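Local coordinates for flagellar biosynthesis protein FlhA (Bacillus subtilis, PDB 3MIX) that takes part in exporting flagellar proteins as a membrane component of the flagellar type III secretion system, its cytosolic domain being described here, at residues E26-V31 and R92-I97; Y55-L60 and N102-K107; N111-G116 and T179-Q184. All blocks are in the same frame, centred on the assembly; numbering follows the deposited sequence.

Contact 1 of 3, residues E26-V31 and R92-I97; sequences EEEAEV and RIRDNI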
loop_
_atom_site.group_PDB
_atom_site.type_symbol
_atom_site.label_atom_id
_atom_site.label_comp_id
_atom_site.label_asym_id
_atom_site.label_seq_id
_atom_site.Cartn_x
_atom_site.Cartn_y
_atom_site.Cartn_z
ATOM N N GLU A 26 -28.235 -0.986 5.366
ATOM C CA GLU A 26 -29.670 -0.746 5.506
ATOM C C GLU A 26 -30.456 -1.967 5.039
ATOM O O GLU A 26 -31.403 -2.399 5.709
ATOM C CB GLU A 26 -30.096 0.491 4.699
ATOM C CG GLU A 26 -29.337 1.784 5.027
ATOM C CD GLU A 26 -29.493 2.224 6.480
ATOM O OE1 GLU A 26 -30.593 2.062 7.063
ATOM O OE2 GLU A 26 -28.505 2.744 7.037
ATOM N N GLU A 27 -30.045 -2.521 3.897
ATOM C CA GLU A 27 -30.676 -3.711 3.343
ATOM C C GLU A 27 -30.399 -4.947 4.195
ATOM O O GLU A 27 -31.320 -5.693 4.513
ATOM C CB GLU A 27 -30.236 -3.943 1.895
ATOM C CG GLU A 27 -31.249 -4.765 1.080
ATOM C CD GLU A 27 -30.774 -5.103 -0.327
ATOM O OE1 GLU A 27 -29.835 -4.441 -0.830
ATOM O OE2 GLU A 27 -31.348 -6.038 -0.928
ATOM N N GLU A 28 -29.133 -5.149 4.565
ATOM C CA GLU A 28 -28.714 -6.227 5.475
ATOM C C GLU A 28 -29.558 -6.231 6.760
ATOM O O GLU A 28 -30.053 -7.279 7.180
ATOM C CB GLU A 28 -27.212 -6.096 5.807
ATOM C CG GLU A 28 -26.566 -7.299 6.518
ATOM C CD GLU A 28 -25.082 -7.072 6.881
ATOM O OE1 GLU A 28 -24.414 -6.232 6.231
ATOM O OE2 GLU A 28 -24.579 -7.737 7.821
ATOM N N ALA A 29 -29.718 -5.057 7.372
ATOM C CA ALA A 29 -30.549 -4.907 8.566
ATOM C C ALA A 29 -32.016 -5.208 8.268
ATOM O O ALA A 29 -32.662 -5.933 9.024
ATOM C CB ALA A 29 -30.409 -3.509 9.147
ATOM N N GLU A 30 -32.528 -4.654 7.169
ATOM C CA GLU A 30 -33.943 -4.815 6.825
ATOM C C GLU A 30 -34.271 -6.211 6.288
ATOM O O GLU A 30 -35.301 -6.776 6.648
ATOM C CB GLU A 30 -34.433 -3.693 5.890
ATOM C CG GLU A 30 -35.959 -3.638 5.648
ATOM C CD GLU A 30 -36.817 -3.556 6.921
ATOM O OE1 GLU A 30 -36.283 -3.309 8.022
ATOM O OE2 GLU A 30 -38.050 -3.742 6.814
ATOM N N VAL A 31 -33.394 -6.765 5.448
ATOM C CA VAL A 31 -33.537 -8.150 4.970
ATOM C C VAL A 31 -33.527 -9.114 6.159
ATOM O O VAL A 31 -34.483 -9.872 6.353
ATOM C CB VAL A 31 -32.444 -8.533 3.916
ATOM C CG1 VAL A 31 -32.307 -10.055 3.775
ATOM C CG2 VAL A 31 -32.760 -7.901 2.556
ATOM N N ARG A 92 -12.582 -12.542 6.410
ATOM C CA ARG A 92 -13.930 -12.920 6.759
ATOM C C ARG A 92 -14.699 -13.207 5.466
ATOM O O ARG A 92 -14.728 -12.394 4.542
ATOM C CB ARG A 92 -14.588 -11.811 7.579
ATOM C CG ARG A 92 -15.606 -12.307 8.572
ATOM C CD ARG A 92 -17.024 -12.069 8.101
ATOM N NE ARG A 92 -17.580 -10.831 8.639
ATOM C CZ ARG A 92 -18.579 -10.766 9.522
ATOM N NH1 ARG A 92 -19.150 -11.877 9.977
ATOM N NH2 ARG A 92 -19.006 -9.584 9.956
ATOM N N ILE A 93 -15.308 -14.380 5.409
ATOM C CA ILE A 93 -16.008 -14.822 4.208
ATOM C C ILE A 93 -17.527 -15.019 4.464
ATOM O O ILE A 93 -17.920 -15.871 5.258
ATOM C CB ILE A 93 -15.282 -16.070 3.644
ATOM C CG1 ILE A 93 -13.878 -15.651 3.148
ATOM C CG2 ILE A 93 -16.106 -16.788 2.564
ATOM C CD1 ILE A 93 -12.877 -16.780 3.091
ATOM N N ARG A 94 -18.356 -14.209 3.798
ATOM C CA ARG A 94 -19.825 -14.222 3.968
ATOM C C ARG A 94 -20.570 -14.276 2.644
ATOM O O ARG A 94 -20.326 -13.452 1.758
ATOM C CB ARG A 94 -20.317 -12.930 4.624
ATOM C CG ARG A 94 -20.064 -12.760 6.089
ATOM C CD ARG A 94 -21.163 -11.900 6.741
ATOM N NE ARG A 94 -21.271 -10.549 6.173
ATOM C CZ ARG A 94 -22.406 -9.982 5.759
ATOM N NH1 ARG A 94 -23.569 -10.636 5.845
ATOM N NH2 ARG A 94 -22.382 -8.750 5.263
ATOM N N ASP A 95 -21.520 -15.200 2.518
ATOM C CA ASP A 95 -22.517 -15.065 1.454
ATOM C C ASP A 95 -23.381 -13.844 1.762
ATOM O O ASP A 95 -23.669 -13.551 2.933
ATOM C CB ASP A 95 -23.367 -16.328 1.269
ATOM C CG ASP A 95 -23.921 -16.857 2.566
ATOM O OD1 ASP A 95 -23.191 -17.595 3.263
ATOM O OD2 ASP A 95 -25.089 -16.539 2.883
ATOM N N ASN A 96 -23.736 -13.106 0.715
ATOM C CA ASN A 96 -24.591 -11.933 0.861
ATOM C C ASN A 96 -25.726 -11.908 -0.176
ATOM O O ASN A 96 -25.488 -11.759 -1.376
ATOM C CB ASN A 96 -23.760 -10.642 0.836
ATOM C CG ASN A 96 -24.551 -9.423 1.292
ATOM O OD1 ASN A 96 -25.773 -9.478 1.449
ATOM N ND2 ASN A 96 -23.857 -8.315 1.503
ATOM N N ILE A 97 -26.956 -12.070 0.318
ATOM C CA ILE A 97 -28.173 -12.127 -0.512
ATOM C C ILE A 97 -28.493 -10.802 -1.228
ATOM O O ILE A 97 -29.140 -10.796 -2.278
ATOM C CB ILE A 97 -29.410 -12.606 0.321
ATOM C CG1 ILE A 97 -30.530 -13.092 -0.603
ATOM C CG2 ILE A 97 -29.888 -11.514 1.300
ATOM C CD1 ILE A 97 -31.759 -13.628 0.113
#
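Glu28 of helix 24-31 reaches Arg94 on the edge strand 92-95, a surface contact that ties the first modelled helix of this cytosolic fragment to the rim of its four-stranded mixed sheet. The salt bridge is loose: Glu28 OE1 stands 3.4 Å from Arg94 NH2. Carboxylate and guanidinium planes are only 26° apart, and Glu28 OE2 lies over one guanidinium face, 3.7 Å from Arg94 CZ, so the carboxylate lies partly over the guanidinium and the pair is held by charge rather than by a straight N-H bond. Glu28 gets there by a fully extended chain, with CG anti to the backbone N (chi1 -168°), while the Arg94 chain bends at chi3 and approaches from the opposite direction.

Strand 92-95 pairs in parallel with strand 49-53 within this sheet, and that neighbour supplies the stronger partner of Arg94, Glu52. Arg94 thus has two carboxylate partners, and a hydrogen bond between Glu28 OE2 and His45 NE2 probably helps to fix the rotation of the Glu28 carboxylate.

Beyond the strand end the contact turns apolar. Val31 CG1 meets Ile97 CG2 at 3.8 Å, two branched side chains crossing at a slant. Asn96 ND2 is hydrogen-bonded to Glu52 OE1.

Contact 2 of 3, residues Y55-L60 and N102-K107; sequences YGLIPL and NEYRLK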
loop_
_atom_site.group_PDB
_atom_site.type_symbol
_atom_site.label_atom_id
_atom_site.label_comp_id
_atom_site.label_asym_id
_atom_site.label_seq_id
_atom_site.Cartn_x
_atom_site.Cartn_y
_atom_site.Cartn_z
ATOM N N TYR A 55 -25.125 -15.881 -4.012
ATOM C CA TYR A 55 -25.308 -17.322 -3.838
ATOM C C TYR A 55 -24.698 -18.153 -4.959
ATOM O O TYR A 55 -24.328 -19.309 -4.742
ATOM C CB TYR A 55 -26.783 -17.678 -3.607
ATOM C CG TYR A 55 -27.691 -17.534 -4.820
ATOM C CD1 TYR A 55 -27.707 -18.506 -5.825
ATOM C CD2 TYR A 55 -28.541 -16.432 -4.954
ATOM C CE1 TYR A 55 -28.532 -18.378 -6.935
ATOM C CE2 TYR A 55 -29.377 -16.298 -6.061
ATOM C CZ TYR A 55 -29.368 -17.274 -7.050
ATOM O OH TYR A 55 -30.197 -17.154 -8.153
ATOM N N GLY A 56 -24.583 -17.563 -6.149
ATOM C CA GLY A 56 -23.915 -18.217 -7.273
ATOM C C GLY A 56 -22.448 -18.532 -7.025
ATOM O O GLY A 56 -21.884 -19.416 -7.667
ATOM N N LEU A 57 -21.824 -17.814 -6.091
ATOM C CA LEU A 57 -20.397 -17.991 -5.829
ATOM C C LEU A 57 -20.109 -18.915 -4.635
ATOM O O LEU A 57 -18.988 -18.960 -4.132
ATOM C CB LEU A 57 -19.693 -16.627 -5.688
ATOM C CG LEU A 57 -19.889 -15.614 -6.834
ATOM C CD1 LEU A 57 -18.925 -14.447 -6.694
ATOM C CD2 LEU A 57 -19.742 -16.249 -8.219
ATOM N N ILE A 58 -21.130 -19.655 -4.200
ATOM C CA ILE A 58 -20.991 -20.632 -3.113
ATOM C C ILE A 58 -20.036 -21.802 -3.445
ATOM O O ILE A 58 -19.252 -22.197 -2.581
ATOM C CB ILE A 58 -22.378 -21.141 -2.596
ATOM C CG1 ILE A 58 -23.036 -20.063 -1.726
ATOM C CG2 ILE A 58 -22.239 -22.444 -1.804
ATOM C CD1 ILE A 58 -24.441 -20.382 -1.242
ATOM N N PRO A 59 -20.086 -22.347 -4.685
ATOM C CA PRO A 59 -19.176 -23.459 -5.008
ATOM C C PRO A 59 -17.685 -23.157 -4.794
ATOM O O PRO A 59 -16.966 -24.011 -4.271
ATOM C CB PRO A 59 -19.464 -23.736 -6.490
ATOM C CG PRO A 59 -20.863 -23.297 -6.679
ATOM C CD PRO A 59 -21.012 -22.076 -5.804
ATOM N N LEU A 60 -17.227 -21.967 -5.180
ATOM C CA LEU A 60 -15.821 -21.617 -4.953
ATOM C C LEU A 60 -15.497 -21.337 -3.489
ATOM O O LEU A 60 -14.389 -21.602 -3.046
ATOM C CB LEU A 60 -15.322 -20.486 -5.862
ATOM C CG LEU A 60 -15.632 -19.017 -5.598
ATOM C CD1 LEU A 60 -14.383 -18.190 -5.778
ATOM C CD2 LEU A 60 -16.708 -18.562 -6.553
ATOM N N ASN A 102 -23.895 -13.906 -9.165
ATOM C CA ASN A 102 -22.501 -13.994 -9.582
ATOM C C ASN A 102 -21.583 -12.924 -8.969
ATOM O O ASN A 102 -20.403 -12.864 -9.297
ATOM C CB ASN A 102 -22.409 -13.928 -11.110
ATOM C CG ASN A 102 -22.986 -15.159 -11.794
ATOM O OD1 ASN A 102 -22.757 -16.294 -11.368
ATOM N ND2 ASN A 102 -23.720 -14.936 -12.872
ATOM N N GLU A 103 -22.119 -12.093 -8.085
ATOM C CA GLU A 103 -21.386 -10.930 -7.588
ATOM C C GLU A 103 -20.500 -11.218 -6.377
ATOM O O GLU A 103 -20.919 -11.899 -5.440
ATOM C CB GLU A 103 -22.350 -9.797 -7.237
ATOM C CG GLU A 103 -21.838 -8.428 -7.626
ATOM C CD GLU A 103 -22.185 -8.069 -9.067
ATOM O OE1 GLU A 103 -21.587 -8.660 -9.998
ATOM O OE2 GLU A 103 -23.058 -7.190 -9.264
ATOM N N TYR A 104 -19.279 -10.691 -6.406
ATOM C CA TYR A 104 -18.459 -10.649 -5.208
ATOM C C TYR A 104 -18.072 -9.221 -4.866
ATOM O O TYR A 104 -18.062 -8.340 -5.731
ATOM C CB TYR A 104 -17.216 -11.540 -5.325
ATOM C CG TYR A 104 -16.180 -11.047 -6.306
ATOM C CD1 TYR A 104 -15.226 -10.097 -5.923
ATOM C CD2 TYR A 104 -16.138 -11.539 -7.611
ATOM C CE1 TYR A 104 -14.268 -9.641 -6.818
ATOM C CE2 TYR A 104 -15.183 -11.092 -8.516
ATOM C CZ TYR A 104 -14.245 -10.141 -8.108
ATOM O OH TYR A 104 -13.295 -9.688 -8.987
ATOM N N ARG A 105 -17.732 -9.022 -3.600
ATOM C CA ARG A 105 -17.375 -7.723 -3.061
ATOM C C ARG A 105 -16.238 -7.872 -2.032
ATOM O O ARG A 105 -16.235 -8.814 -1.240
ATOM C CB ARG A 105 -18.609 -7.139 -2.397
ATOM C CG ARG A 105 -18.577 -5.664 -2.154
ATOM C CD ARG A 105 -19.886 -5.240 -1.507
ATOM N NE ARG A 105 -19.735 -4.014 -0.725
ATOM C CZ ARG A 105 -20.477 -3.704 0.339
ATOM N NH1 ARG A 105 -21.414 -4.547 0.775
ATOM N NH2 ARG A 105 -20.268 -2.555 0.982
ATOM N N LEU A 106 -15.268 -6.958 -2.062
ATOM C CA LEU A 106 -14.169 -6.948 -1.086
ATOM C C LEU A 106 -14.159 -5.670 -0.266
ATOM O O LEU A 106 -14.227 -4.567 -0.808
ATOM C CB LEU A 106 -12.804 -7.135 -1.762
ATOM C CG LEU A 106 -11.613 -7.325 -0.796
ATOM C CD1 LEU A 106 -11.585 -8.742 -0.180
ATOM C CD2 LEU A 106 -10.306 -7.022 -1.478
ATOM N N LYS A 107 -14.071 -5.827 1.045
ATOM C CA LYS A 107 -13.997 -4.692 1.951
ATOM C C LYS A 107 -12.714 -4.762 2.745
ATOM O O LYS A 107 -12.261 -5.842 3.109
ATOM C CB LYS A 107 -15.204 -4.655 2.894
ATOM C CG LYS A 107 -16.550 -4.732 2.165
ATOM C CD LYS A 107 -17.751 -4.913 3.113
ATOM C CE LYS A 107 -18.094 -3.610 3.852
ATOM N NZ LYS A 107 -19.543 -3.525 4.235
#
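Leu57, at the N-cap position before helix 58-62, pushes its isobutyl group against the start of strand 103-108, and most of the contact runs through this one side chain. The apolar part is small: Leu57 CD1 lies 3.6 Å from Tyr104 CB and 4.1 Å from Tyr104 CD2. The methyl sits at the ring edge, near the ring plane, rather than over a face. With Tyr104 CG between the backbone N and the carbonyl carbon (chi1 69°), CB and the CD2 edge are both beside this methyl.

The remaining contacts are van der Waals meetings of methyls with backbone. Leu57 CD1 is 3.4 Å from Asn102 O and 3.5 Å from Glu103 O, while Leu57 CD2 comes to 3.6 Å from Asn102 O and 3.8 Å from Asn102 CA. Both methyls lie on the same face of the Asn102-Glu103 peptide. Cutting Leu57 back to an alanine removes both methyls and is likely to open a gap over the Asn102 carbonyl and leave the Tyr104 edge without its neighbour.

As for polar bonding, Tyr104 OH is hydrogen-bonded to His177 of helix 170-189. Leu118, just past strand 111-117, touches both Leu57 and Tyr104. Leu60 of helix 58-62 touches Val174 of helix 170-189, and strand 103-108 runs antiparallel between strands 49-53 and 111-117.

Contact 3 of 3, residues N111-G116 and T179-Q184; sequences NEVAKG and TEKIKQ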
loop_
_atom_site.group_PDB
_atom_site.type_symbol
_atom_site.label_atom_id
_atom_site.label_comp_id
_atom_site.label_asym_id
_atom_site.label_seq_id
_atom_site.Cartn_x
_atom_site.Cartn_y
_atom_site.Cartn_z
ATOM N N ASN A 111 -14.483 -0.557 4.476
ATOM C CA ASN A 111 -14.831 0.090 3.200
ATOM C C ASN A 111 -14.769 -0.847 2.012
ATOM O O ASN A 111 -13.832 -1.634 1.886
ATOM C CB ASN A 111 -13.901 1.271 2.906
ATOM C CG ASN A 111 -13.750 2.215 4.074
ATOM O OD1 ASN A 111 -14.722 2.808 4.541
ATOM N ND2 ASN A 111 -12.512 2.376 4.546
ATOM N N GLU A 112 -15.753 -0.752 1.128
ATOM C CA GLU A 112 -15.711 -1.496 -0.126
ATOM C C GLU A 112 -14.570 -0.964 -0.981
ATOM O O GLU A 112 -14.484 0.233 -1.224
ATOM C CB GLU A 112 -17.034 -1.374 -0.880
ATOM C CG GLU A 112 -17.000 -2.008 -2.261
ATOM C CD GLU A 112 -18.357 -2.036 -2.939
ATOM O OE1 GLU A 112 -19.372 -1.785 -2.262
ATOM O OE2 GLU A 112 -18.409 -2.313 -4.154
ATOM N N VAL A 113 -13.695 -1.856 -1.434
ATOM C CA VAL A 113 -12.558 -1.455 -2.256
ATOM C C VAL A 113 -12.625 -2.109 -3.616
ATOM O O VAL A 113 -11.885 -1.750 -4.519
ATOM C CB VAL A 113 -11.179 -1.775 -1.573
ATOM C CG1 VAL A 113 -11.006 -0.944 -0.311
ATOM C CG2 VAL A 113 -11.015 -3.279 -1.283
ATOM N N ALA A 114 -13.495 -3.097 -3.752
ATOM C CA ALA A 114 -13.625 -3.814 -5.007
ATOM C C ALA A 114 -14.939 -4.554 -5.075
ATOM O O ALA A 114 -15.448 -5.032 -4.068
ATOM C CB ALA A 114 -12.472 -4.788 -5.183
ATOM N N LYS A 115 -15.485 -4.636 -6.279
ATOM C CA LYS A 115 -16.573 -5.560 -6.560
ATOM C C LYS A 115 -16.397 -6.141 -7.945
ATOM O O LYS A 115 -15.686 -5.575 -8.784
ATOM C CB LYS A 115 -17.956 -4.917 -6.361
ATOM C CG LYS A 115 -18.276 -3.712 -7.234
ATOM C CD LYS A 115 -19.642 -3.142 -6.846
ATOM C CE LYS A 115 -19.858 -1.746 -7.412
ATOM N NZ LYS A 115 -20.831 -0.967 -6.601
ATOM N N GLY A 116 -17.017 -7.292 -8.169
ATOM C CA GLY A 116 -16.888 -7.985 -9.437
ATOM C C GLY A 116 -17.922 -9.075 -9.600
ATOM O O GLY A 116 -18.819 -9.230 -8.766
ATOM N N THR A 179 -5.564 -9.855 -4.446
ATOM C CA THR A 179 -4.163 -9.529 -4.186
ATOM C C THR A 179 -3.756 -8.119 -4.610
ATOM O O THR A 179 -3.041 -7.429 -3.882
ATOM C CB THR A 179 -3.085 -10.660 -4.578
ATOM O OG1 THR A 179 -2.082 -10.146 -5.472
ATOM C CG2 THR A 179 -3.678 -11.852 -5.149
ATOM N N GLU A 180 -4.224 -7.697 -5.773
ATOM C CA GLU A 180 -3.995 -6.335 -6.241
ATOM C C GLU A 180 -4.673 -5.313 -5.343
ATOM O O GLU A 180 -4.126 -4.246 -5.107
ATOM C CB GLU A 180 -4.469 -6.150 -7.687
ATOM C CG GLU A 180 -3.672 -6.940 -8.744
ATOM C CD GLU A 180 -2.161 -6.692 -8.713
ATOM O OE1 GLU A 180 -1.736 -5.516 -8.646
ATOM O OE2 GLU A 180 -1.393 -7.688 -8.792
ATOM N N LYS A 181 -5.865 -5.624 -4.848
ATOM C CA LYS A 181 -6.564 -4.673 -3.970
ATOM C C LYS A 181 -5.936 -4.567 -2.610
ATOM O O LYS A 181 -5.860 -3.482 -2.056
ATOM C CB LYS A 181 -8.061 -4.960 -3.852
ATOM C CG LYS A 181 -8.897 -3.891 -4.546
ATOM C CD LYS A 181 -8.803 -3.965 -6.038
ATOM C CE LYS A 181 -8.580 -2.582 -6.665
ATOM N NZ LYS A 181 -9.440 -1.503 -6.077
ATOM N N ILE A 182 -5.475 -5.690 -2.079
ATOM C CA ILE A 182 -4.752 -5.689 -0.815
ATOM C C ILE A 182 -3.458 -4.890 -0.943
ATOM O O ILE A 182 -3.083 -4.147 -0.020
ATOM C CB ILE A 182 -4.514 -7.122 -0.304
ATOM C CG1 ILE A 182 -5.860 -7.732 0.125
ATOM C CG2 ILE A 182 -3.575 -7.126 0.875
ATOM C CD1 ILE A 182 -5.788 -9.202 0.484
ATOM N N LYS A 183 -2.800 -5.023 -2.096
ATOM C CA LYS A 183 -1.563 -4.285 -2.367
ATOM C C LYS A 183 -1.830 -2.786 -2.393
ATOM O O LYS A 183 -1.061 -2.021 -1.833
ATOM C CB LYS A 183 -0.913 -4.745 -3.677
ATOM C CG LYS A 183 -0.116 -6.041 -3.513
ATOM C CD LYS A 183 0.237 -6.662 -4.847
ATOM C CE LYS A 183 1.181 -5.778 -5.631
ATOM N NZ LYS A 183 1.548 -6.405 -6.939
ATOM N N GLN A 184 -2.946 -2.387 -2.990
ATOM C CA GLN A 184 -3.284 -0.978 -3.067
ATOM C C GLN A 184 -3.608 -0.405 -1.676
ATOM O O GLN A 184 -3.486 0.805 -1.463
ATOM C CB GLN A 184 -4.460 -0.772 -4.032
ATOM C CG GLN A 184 -4.915 0.690 -4.218
ATOM C CD GLN A 184 -6.163 0.847 -5.098
ATOM O OE1 GLN A 184 -6.833 1.889 -5.064
ATOM N NE2 GLN A 184 -6.484 -0.187 -5.885
#
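A classic beta bulge in edge strand 111-117 meets helix 170-189 here: Val113 and Ala114 both face Leu106 of the neighbouring strand 103-108, and Lys181 of the helix lies against this bulge. The closest pair of CA atoms, Val113 CA and Lys181 CA, is 7.0 Å apart, a close approach of strand and helix backbones. Val113 has the irregular backbone expected at such a site, with psi at -13° instead of an extended value.

The aliphatic part of Lys181 does the packing. Its CG is 3.7 Å from Ala114 CB and 3.9 Å from Val113 CG2, and Lys181 CD continues along the alanine methyl at 3.9 Å from Ala114 CB. The valine and lysine side chains run alongside one another, pointing opposite ways. Leu106 also touches both Val113 and Lys181, adding to this apolar patch. On the helix, Ile182 faces elsewhere and packs on Leu80 of helix 69-84, so helix 170-189 lies between that helix and the edge strand.

Bends at chi2, chi3 and chi4 keep the Lys181 chain beside the Val113 carbonyl, where Lys181 NZ donates a 2.9 Å hydrogen bond to Val113 O, with a C=O...N angle of 158° and the nitrogen tilted 21° out of the carbonyl plane.

In the fold
All three contacts reach one mixed sheet, ordered 92-95, 49-53, 103-108, 111-117. Contacts 1 and 3 belong to its two outermost strands, their centres about 19 Å apart and their nearest atoms about 9 Å. Contact 2 uses an inner strand; its centre is about 12 Å from that of contact 1, without touching it, and about 14 Å from that of contact 3. Contacts 2 and 3 do touch, through adjacent antiparallel strands: Arg105 NE forms a salt bridge with Glu112 OE1 at 2.7 Å, and Leu106 N lies 2.8 Å from Ala114 O, a probable hydrogen bond. Along the chain, contacts 1 and 2 interleave, whereas contact 3 follows both.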